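Tyrosine specific protein phosphatase, putative (Trypanosoma brucei, PDB 3M4U) dephosphorylates the nucleolar protein NOPP44/46 and probably hydrolyses phosphotyrosine in proteins as a classical protein tyrosine phosphatase. Local coordinates at residues F25-R30 and T258-V263; V178-V181 and P185-R188; A264-K267 and G272-Q275. One frame throughout, in Å; residues are numbered along the deposited sequence.

Contact 1: F25-R30 and T258-V263; sequences FVQLQR and TVYSIV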
loop_
_atom_site.group_PDB
_atom_site.type_symbol
_atom_site.label_atom_id
_atom_site.label_comp_id
_atom_site.label_asym_id
_atom_site.label_seq_id
_atom_site.Cartn_x
_atom_site.Cartn_y
_atom_site.Cartn_z
ATOM N N PHE A 25 -8.221 -17.502 -6.506
ATOM C CA PHE A 25 -7.779 -16.239 -7.083
ATOM C C PHE A 25 -8.516 -15.920 -8.384
ATOM O O PHE A 25 -8.959 -14.784 -8.587
ATOM C CB PHE A 25 -6.261 -16.217 -7.291
ATOM C CG PHE A 25 -5.718 -14.847 -7.550
ATOM C CD1 PHE A 25 -5.824 -13.857 -6.579
ATOM C CD2 PHE A 25 -5.121 -14.536 -8.767
ATOM C CE1 PHE A 25 -5.334 -12.570 -6.813
ATOM C CE2 PHE A 25 -4.629 -13.249 -9.019
ATOM C CZ PHE A 25 -4.736 -12.265 -8.044
ATOM N N VAL A 26 -8.647 -16.920 -9.254
ATOM C CA VAL A 26 -9.455 -16.778 -10.460
ATOM C C VAL A 26 -10.837 -16.208 -10.122
ATOM O O VAL A 26 -11.317 -15.268 -10.769
ATOM C CB VAL A 26 -9.621 -18.136 -11.193
ATOM C CG1 VAL A 26 -10.634 -18.030 -12.329
ATOM C CG2 VAL A 26 -8.268 -18.651 -11.702
ATOM N N GLN A 27 -11.471 -16.773 -9.099
ATOM C CA GLN A 27 -12.776 -16.284 -8.669
ATOM C C GLN A 27 -12.692 -14.831 -8.194
ATOM O O GLN A 27 -13.545 -13.997 -8.546
ATOM C CB GLN A 27 -13.366 -17.180 -7.575
ATOM C CG GLN A 27 -14.707 -16.693 -7.001
ATOM C CD GLN A 27 -15.386 -17.721 -6.070
ATOM O OE1 GLN A 27 -15.822 -17.383 -4.969
ATOM N NE2 GLN A 27 -15.480 -18.973 -6.523
ATOM N N LEU A 28 -11.669 -14.532 -7.392
ATOM C CA LEU A 28 -11.468 -13.177 -6.888
ATOM C C LEU A 28 -11.227 -12.186 -8.043
ATOM O O LEU A 28 -11.666 -11.033 -7.985
ATOM C CB LEU A 28 -10.326 -13.133 -5.862
ATOM C CG LEU A 28 -10.574 -13.722 -4.466
ATOM C CD1 LEU A 28 -9.276 -13.960 -3.720
ATOM C CD2 LEU A 28 -11.497 -12.839 -3.654
ATOM N N GLN A 29 -10.553 -12.635 -9.100
ATOM C CA GLN A 29 -10.260 -11.740 -10.208
ATOM C C GLN A 29 -11.517 -11.328 -10.987
ATOM O O GLN A 29 -11.652 -10.169 -11.419
ATOM C CB GLN A 29 -9.201 -12.336 -11.131
ATOM C CG GLN A 29 -7.780 -12.328 -10.548
ATOM C CD GLN A 29 -7.260 -10.913 -10.220
ATOM O OE1 GLN A 29 -7.862 -10.176 -9.431
ATOM N NE2 GLN A 29 -6.125 -10.545 -10.817
ATOM N N ARG A 30 -12.447 -12.261 -11.151
ATOM C CA ARG A 30 -13.667 -11.964 -11.899
ATOM C C ARG A 30 -14.734 -11.365 -10.993
ATOM O O ARG A 30 -15.789 -10.940 -11.457
ATOM C CB ARG A 30 -14.194 -13.202 -12.638
ATOM C CG ARG A 30 -14.539 -14.390 -11.740
ATOM C CD ARG A 30 -14.564 -15.677 -12.551
ATOM N NE ARG A 30 -13.415 -15.726 -13.453
ATOM C CZ ARG A 30 -13.330 -16.499 -14.532
ATOM N NH1 ARG A 30 -14.333 -17.306 -14.858
ATOM N NH2 ARG A 30 -12.240 -16.462 -15.289
ATOM N N THR A 258 -11.171 -16.637 5.774
ATOM C CA THR A 258 -10.692 -15.345 6.277
ATOM C C THR A 258 -9.880 -14.576 5.228
ATOM O O THR A 258 -10.204 -13.431 4.894
ATOM C CB THR A 258 -9.867 -15.492 7.570
ATOM O OG1 THR A 258 -10.745 -15.818 8.657
ATOM C CG2 THR A 258 -9.114 -14.179 7.886
ATOM N N VAL A 259 -8.838 -15.223 4.707
ATOM C CA VAL A 259 -8.010 -14.657 3.652
ATOM C C VAL A 259 -8.847 -14.282 2.435
ATOM O O VAL A 259 -8.749 -13.176 1.907
ATOM C CB VAL A 259 -6.887 -15.625 3.248
ATOM C CG1 VAL A 259 -6.196 -15.154 1.972
ATOM C CG2 VAL A 259 -5.889 -15.753 4.391
ATOM N N TYR A 260 -9.693 -15.204 2.005
ATOM C CA TYR A 260 -10.500 -14.965 0.828
ATOM C C TYR A 260 -11.345 -13.695 0.938
ATOM O O TYR A 260 -11.439 -12.902 -0.010
ATOM C CB TYR A 260 -11.424 -16.143 0.558
ATOM C CG TYR A 260 -12.177 -15.935 -0.719
ATOM C CD1 TYR A 260 -11.710 -16.466 -1.913
ATOM C CD2 TYR A 260 -13.323 -15.146 -0.746
ATOM C CE1 TYR A 260 -12.384 -16.259 -3.091
ATOM C CE2 TYR A 260 -14.003 -14.925 -1.920
ATOM C CZ TYR A 260 -13.532 -15.485 -3.093
ATOM O OH TYR A 260 -14.208 -15.260 -4.267
ATOM N N SER A 261 -11.991 -13.524 2.085
ATOM C CA SER A 261 -12.915 -12.411 2.265
ATOM C C SER A 261 -12.166 -11.097 2.379
ATOM O O SER A 261 -12.594 -10.079 1.828
ATOM C CB SER A 261 -13.775 -12.624 3.506
ATOM O OG SER A 261 -14.594 -13.764 3.332
ATOM N N ILE A 262 -11.051 -11.130 3.108
ATOM C CA ILE A 262 -10.225 -9.955 3.277
ATOM C C ILE A 262 -9.843 -9.434 1.906
ATOM O O ILE A 262 -9.928 -8.232 1.641
ATOM C CB ILE A 262 -8.967 -10.264 4.075
ATOM C CG1 ILE A 262 -9.315 -10.417 5.548
ATOM C CG2 ILE A 262 -7.936 -9.155 3.894
ATOM C CD1 ILE A 262 -8.171 -10.938 6.380
ATOM N N VAL A 263 -9.441 -10.340 1.025
ATOM C CA VAL A 263 -9.030 -9.903 -0.291
ATOM C C VAL A 263 -10.238 -9.426 -1.110
ATOM O O VAL A 263 -10.157 -8.411 -1.809
ATOM C CB VAL A 263 -8.234 -10.977 -1.039
ATOM C CG1 VAL A 263 -7.991 -10.538 -2.468
ATOM C CG2 VAL A 263 -6.912 -11.229 -0.352
#
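L28 lays one branch of its isobutyl group over the ring of Y260, and this overlap supplies much of the contact between the two segments. The methyl CD2 of L28 stands 3.6 Å from the centroid of the Y260 ring and only 21° off its normal, the geometry of a CH-pi contact over the face. It is displaced toward the rim on the hydroxyl side, as its closest approach shows, 3.4 Å from L28 CD2 to Y260 CZ. L28 CG also comes near, 3.4 Å from Y260 CE1, and the two side chains run past each other in opposite directions. The Y260 ring gets there because its CG is anti to the backbone N (chi1 -176°), which carries the ring across to helix 14-31. L28 CD1 lies between the ring and V263, 3.9 Å from V263 CG1, and the side chains of L28 and V263 cross at about a right angle. The extended chain of Q27 crosses the tyrosine nearly perpendicularly; Q27 CG is 3.1 Å and Q27 OE1 2.8 Å from Y260 OH. The axes of segments 25-30 and 258-263 run 21° from parallel, 10.9 Å at closest approach, a spacing bridged by side chains. Y280 of helix 277-290 touches L28, Y260 and V263 and meets the ring of F25, while I262 turns to A244 and A245 of helix 234-250. The N-terminal helix 14-31 is thereby laid against the helical side of the phosphatase fold.

Contact 2: V178-V181 and P185-R188; sequences VIHV and PMHR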
loop_
_atom_site.group_PDB
_atom_site.type_symbol
_atom_site.label_atom_id
_atom_site.label_comp_id
_atom_site.label_asym_id
_atom_site.label_seq_id
_atom_site.Cartn_x
_atom_site.Cartn_y
_atom_site.Cartn_z
ATOM N N VAL A 178 9.252 16.654 7.094
ATOM C CA VAL A 178 8.318 17.714 7.439
ATOM C C VAL A 178 7.733 18.333 6.165
ATOM O O VAL A 178 8.466 18.700 5.237
ATOM C CB VAL A 178 8.960 18.794 8.343
ATOM C CG1 VAL A 178 7.879 19.606 9.034
ATOM C CG2 VAL A 178 9.878 18.154 9.381
ATOM N N ILE A 179 6.406 18.421 6.132
ATOM C CA ILE A 179 5.682 19.019 5.017
ATOM C C ILE A 179 5.191 20.402 5.410
ATOM O O ILE A 179 4.499 20.553 6.423
ATOM C CB ILE A 179 4.422 18.199 4.632
ATOM C CG1 ILE A 179 4.760 16.741 4.302
ATOM C CG2 ILE A 179 3.695 18.837 3.444
ATOM C CD1 ILE A 179 3.500 15.868 4.147
ATOM N N HIS A 180 5.526 21.406 4.604
ATOM C CA HIS A 180 5.106 22.779 4.891
ATOM C C HIS A 180 4.140 23.314 3.837
ATOM O O HIS A 180 4.558 23.730 2.762
ATOM C CB HIS A 180 6.317 23.708 4.975
ATOM C CG HIS A 180 7.402 23.219 5.884
ATOM N ND1 HIS A 180 8.330 22.275 5.496
ATOM C CD2 HIS A 180 7.733 23.572 7.150
ATOM C CE1 HIS A 180 9.176 22.057 6.488
ATOM N NE2 HIS A 180 8.836 22.833 7.503
ATOM N N VAL A 181 2.850 23.295 4.156
ATOM C CA VAL A 181 1.814 23.791 3.257
ATOM C C VAL A 181 1.541 25.251 3.576
ATOM O O VAL A 181 1.242 25.590 4.725
ATOM C CB VAL A 181 0.500 23.006 3.449
ATOM C CG1 VAL A 181 -0.611 23.562 2.557
ATOM C CG2 VAL A 181 0.727 21.522 3.195
ATOM N N PRO A 185 0.225 24.960 9.539
ATOM C CA PRO A 185 1.317 24.483 10.396
ATOM C C PRO A 185 2.117 23.333 9.763
ATOM O O PRO A 185 1.568 22.552 8.974
ATOM C CB PRO A 185 0.585 23.962 11.635
ATOM C CG PRO A 185 -0.761 24.587 11.592
ATOM C CD PRO A 185 -1.094 24.738 10.149
ATOM N N MET A 186 3.402 23.254 10.106
ATOM C CA MET A 186 4.237 22.115 9.757
ATOM C C MET A 186 3.501 20.836 10.089
ATOM O O MET A 186 2.743 20.782 11.068
ATOM C CB MET A 186 5.516 22.109 10.590
ATOM C CG MET A 186 6.561 23.132 10.219
ATOM S SD MET A 186 8.033 22.903 11.243
ATOM C CE MET A 186 9.099 24.191 10.580
ATOM N N HIS A 187 3.728 19.806 9.277
ATOM C CA HIS A 187 3.247 18.463 9.594
ATOM C C HIS A 187 4.375 17.468 9.447
ATOM O O HIS A 187 4.969 17.343 8.376
ATOM C CB HIS A 187 2.083 18.036 8.704
ATOM C CG HIS A 187 1.602 16.649 8.991
ATOM N ND1 HIS A 187 0.964 16.313 10.168
ATOM C CD2 HIS A 187 1.685 15.506 8.266
ATOM C CE1 HIS A 187 0.677 15.021 10.156
ATOM N NE2 HIS A 187 1.101 14.510 9.013
ATOM N N ARG A 188 4.696 16.778 10.532
ATOM C CA ARG A 188 5.695 15.733 10.436
ATOM C C ARG A 188 5.020 14.431 10.056
ATOM O O ARG A 188 3.872 14.161 10.439
ATOM C CB ARG A 188 6.502 15.571 11.721
ATOM C CG ARG A 188 5.940 16.270 12.925
ATOM C CD ARG A 188 6.903 16.132 14.115
ATOM N NE ARG A 188 8.249 16.633 13.819
ATOM C CZ ARG A 188 8.819 17.658 14.448
ATOM N NH1 ARG A 188 8.157 18.287 15.417
ATOM N NH2 ARG A 188 10.048 18.050 14.111
HETATM O O HOH W 1 2.171 21.456 6.394
#
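I179 and H187 exchange two backbone hydrogen bonds, from I179 N to H187 O at 2.9 Å and nearly straight (177° at the hydrogen), and from H187 N to I179 O at 3.0 Å with more bend (155°). A water continues the ladder beyond this pair: it donates to I179 O and to P185 O and accepts from V181 N, so I179 O receives two donors where the strands part. This is the end of the antiparallel hairpin of strands 172-180 and 187-194, both members of the large phosphatase sheet. V178 and R188 form the next, non-hydrogen-bonded pair, and V178 CA comes 3.5 Å from H187 O in a CA-H...O contact. I179 and H187 project from one face toward helix 103-112, where H187 NE2 bonds to V115 O in the adjoining loop. On the face of V178 and R188, R188 NE forms a salt bridge with D159. M186, extended beyond CG (chi2 -177°), lies beside H180 and points the same way: M186 CG is 3.3 Å from H180 CD2, and M186 CE sits in the ring plane at its edge, 3.4 Å from H180 NE2. M186 SD approaches the ring obliquely, 4.8 Å from the H180 centroid. Closer to the backbone, M186 CB packs 3.8 Å from V178 CG1.

Contact 3: A264-K267 and G272-Q275; sequences AAMK and GMVQ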
loop_
_atom_site.group_PDB
_atom_site.type_symbol
_atom_site.label_atom_id
_atom_site.label_comp_id
_atom_site.label_asym_id
_atom_site.label_seq_id
_atom_site.Cartn_x
_atom_site.Cartn_y
_atom_site.Cartn_z
ATOM N N ALA A 264 -11.353 -10.145 -0.997
ATOM C CA ALA A 264 -12.602 -9.778 -1.675
ATOM C C ALA A 264 -13.069 -8.384 -1.265
ATOM O O ALA A 264 -13.508 -7.595 -2.100
ATOM C CB ALA A 264 -13.698 -10.802 -1.379
ATOM N N ALA A 265 -12.978 -8.094 0.027
ATOM C CA ALA A 265 -13.385 -6.799 0.545
ATOM C C ALA A 265 -12.450 -5.726 0.021
ATOM O O ALA A 265 -12.896 -4.628 -0.315
ATOM C CB ALA A 265 -13.389 -6.811 2.056
ATOM N N MET A 266 -11.156 -6.045 -0.065
ATOM C CA MET A 266 -10.188 -5.091 -0.609
ATOM C C MET A 266 -10.460 -4.774 -2.078
ATOM O O MET A 266 -10.463 -3.604 -2.484
ATOM C CB MET A 266 -8.736 -5.555 -0.407
ATOM C CG MET A 266 -8.187 -5.269 0.995
ATOM S SD MET A 266 -6.416 -5.569 1.152
ATOM C CE MET A 266 -6.262 -7.203 0.411
ATOM N N LYS A 267 -10.695 -5.812 -2.871
ATOM C CA LYS A 267 -10.949 -5.624 -4.296
ATOM C C LYS A 267 -12.221 -4.802 -4.534
ATOM O O LYS A 267 -12.332 -4.079 -5.524
ATOM C CB LYS A 267 -11.035 -6.972 -4.995
ATOM C CG LYS A 267 -9.690 -7.652 -5.129
ATOM C CD LYS A 267 -9.795 -8.978 -5.843
ATOM C CE LYS A 267 -8.434 -9.476 -6.309
ATOM N NZ LYS A 267 -7.815 -8.551 -7.284
ATOM N N GLY A 272 -8.556 -4.104 -8.133
ATOM C CA GLY A 272 -7.262 -4.684 -8.464
ATOM C C GLY A 272 -6.386 -5.079 -7.279
ATOM O O GLY A 272 -5.364 -5.746 -7.441
ATOM N N MET A 273 -6.768 -4.650 -6.084
ATOM C CA MET A 273 -5.983 -4.971 -4.894
ATOM C C MET A 273 -5.524 -6.428 -4.908
ATOM O O MET A 273 -6.352 -7.340 -4.931
ATOM C CB MET A 273 -6.774 -4.650 -3.628
ATOM C CG MET A 273 -7.029 -3.159 -3.460
ATOM S SD MET A 273 -5.523 -2.234 -3.047
ATOM C CE MET A 273 -5.574 -2.317 -1.242
ATOM N N VAL A 274 -4.205 -6.627 -4.898
ATOM C CA VAL A 274 -3.580 -7.949 -5.054
ATOM C C VAL A 274 -3.640 -8.437 -6.503
ATOM O O VAL A 274 -4.686 -8.897 -6.970
ATOM C CB VAL A 274 -4.177 -9.024 -4.123
ATOM C CG1 VAL A 274 -3.277 -10.240 -4.135
ATOM C CG2 VAL A 274 -4.321 -8.481 -2.709
ATOM N N GLN A 275 -2.515 -8.333 -7.206
ATOM C CA GLN A 275 -2.511 -8.491 -8.663
ATOM C C GLN A 275 -2.205 -9.892 -9.136
ATOM O O GLN A 275 -2.637 -10.279 -10.210
ATOM C CB GLN A 275 -1.512 -7.543 -9.321
ATOM C CG GLN A 275 -2.064 -6.180 -9.675
ATOM C CD GLN A 275 -0.999 -5.261 -10.263
ATOM O OE1 GLN A 275 -1.300 -4.373 -11.069
ATOM N NE2 GLN A 275 0.254 -5.474 -9.867
#
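K267 meets two consecutive flat peptide carbonyls, those of M273 and V274, from different elevations. Sequence and topology indicate that segment 272-275, in the loop between helices 258-269 and 277-290, belongs to the glutamine-containing Q-loop of classical tyrosine phosphatases. K267 NZ is 3.0 Å from M273 O but 50° out of that carbonyl plane, above the flat group rather than on a lone pair. The same K267 NZ is 3.2 Å from V274 O, where the tilt from the plane is only 23°. Both are hydrogen bonds, and Q29 OE1 of helix 14-31 probably takes a third from this ammonium group, which is thereby gripped by up to three oxygens. The flat peptide at M266 is approached in turn by M273 CG, 3.6 Å from M266 O. Consistent with the Q-loop assignment, Q275 touches H200, which directly follows the WPD triplet, and I233 of the signature motif, and V274 shares a backbone hydrogen bond with I233. The lysine reaches the loop by an extended chain that bends only at its end (chi4 -62°), passing K267 CG within 3.4 Å of M273 O before NZ turns in. G272, just before M273, has backbone angles where a beta carbon would press on the preceding carbonyl oxygen. Beside the polar grip runs an apolar one, with M266 and M273 crossing at about a right angle and their CB atoms 3.9 Å apart. M273 bends at both chi2 and chi3, which folds its methyl back so that M273 CE lies 4.1 Å from M266 SD. M266 also curls at its end, setting its CE 3.9 Å from V274 CG2.

Contacts 1 and 3 form one continuous patch, their centres about 7 Å apart and both built on helix 258-269. The join is direct: Q29 OE1 lies 2.7 Å from K267 NZ, a probable hydrogen bond, and F25 CZ packs 3.5 Å from V274 O. Through this join helix 14-31 reaches the Q-loop, whose neighbours include the signature motif, so contact 3 is the one that lies beside the presumed active site. Contact 2 is remote, on the opposite side of the chain's centre from both: its centre is about 39 Å from that of contact 1 and 32 Å from that of contact 3, with nearest atoms about 26 and 21 Å apart.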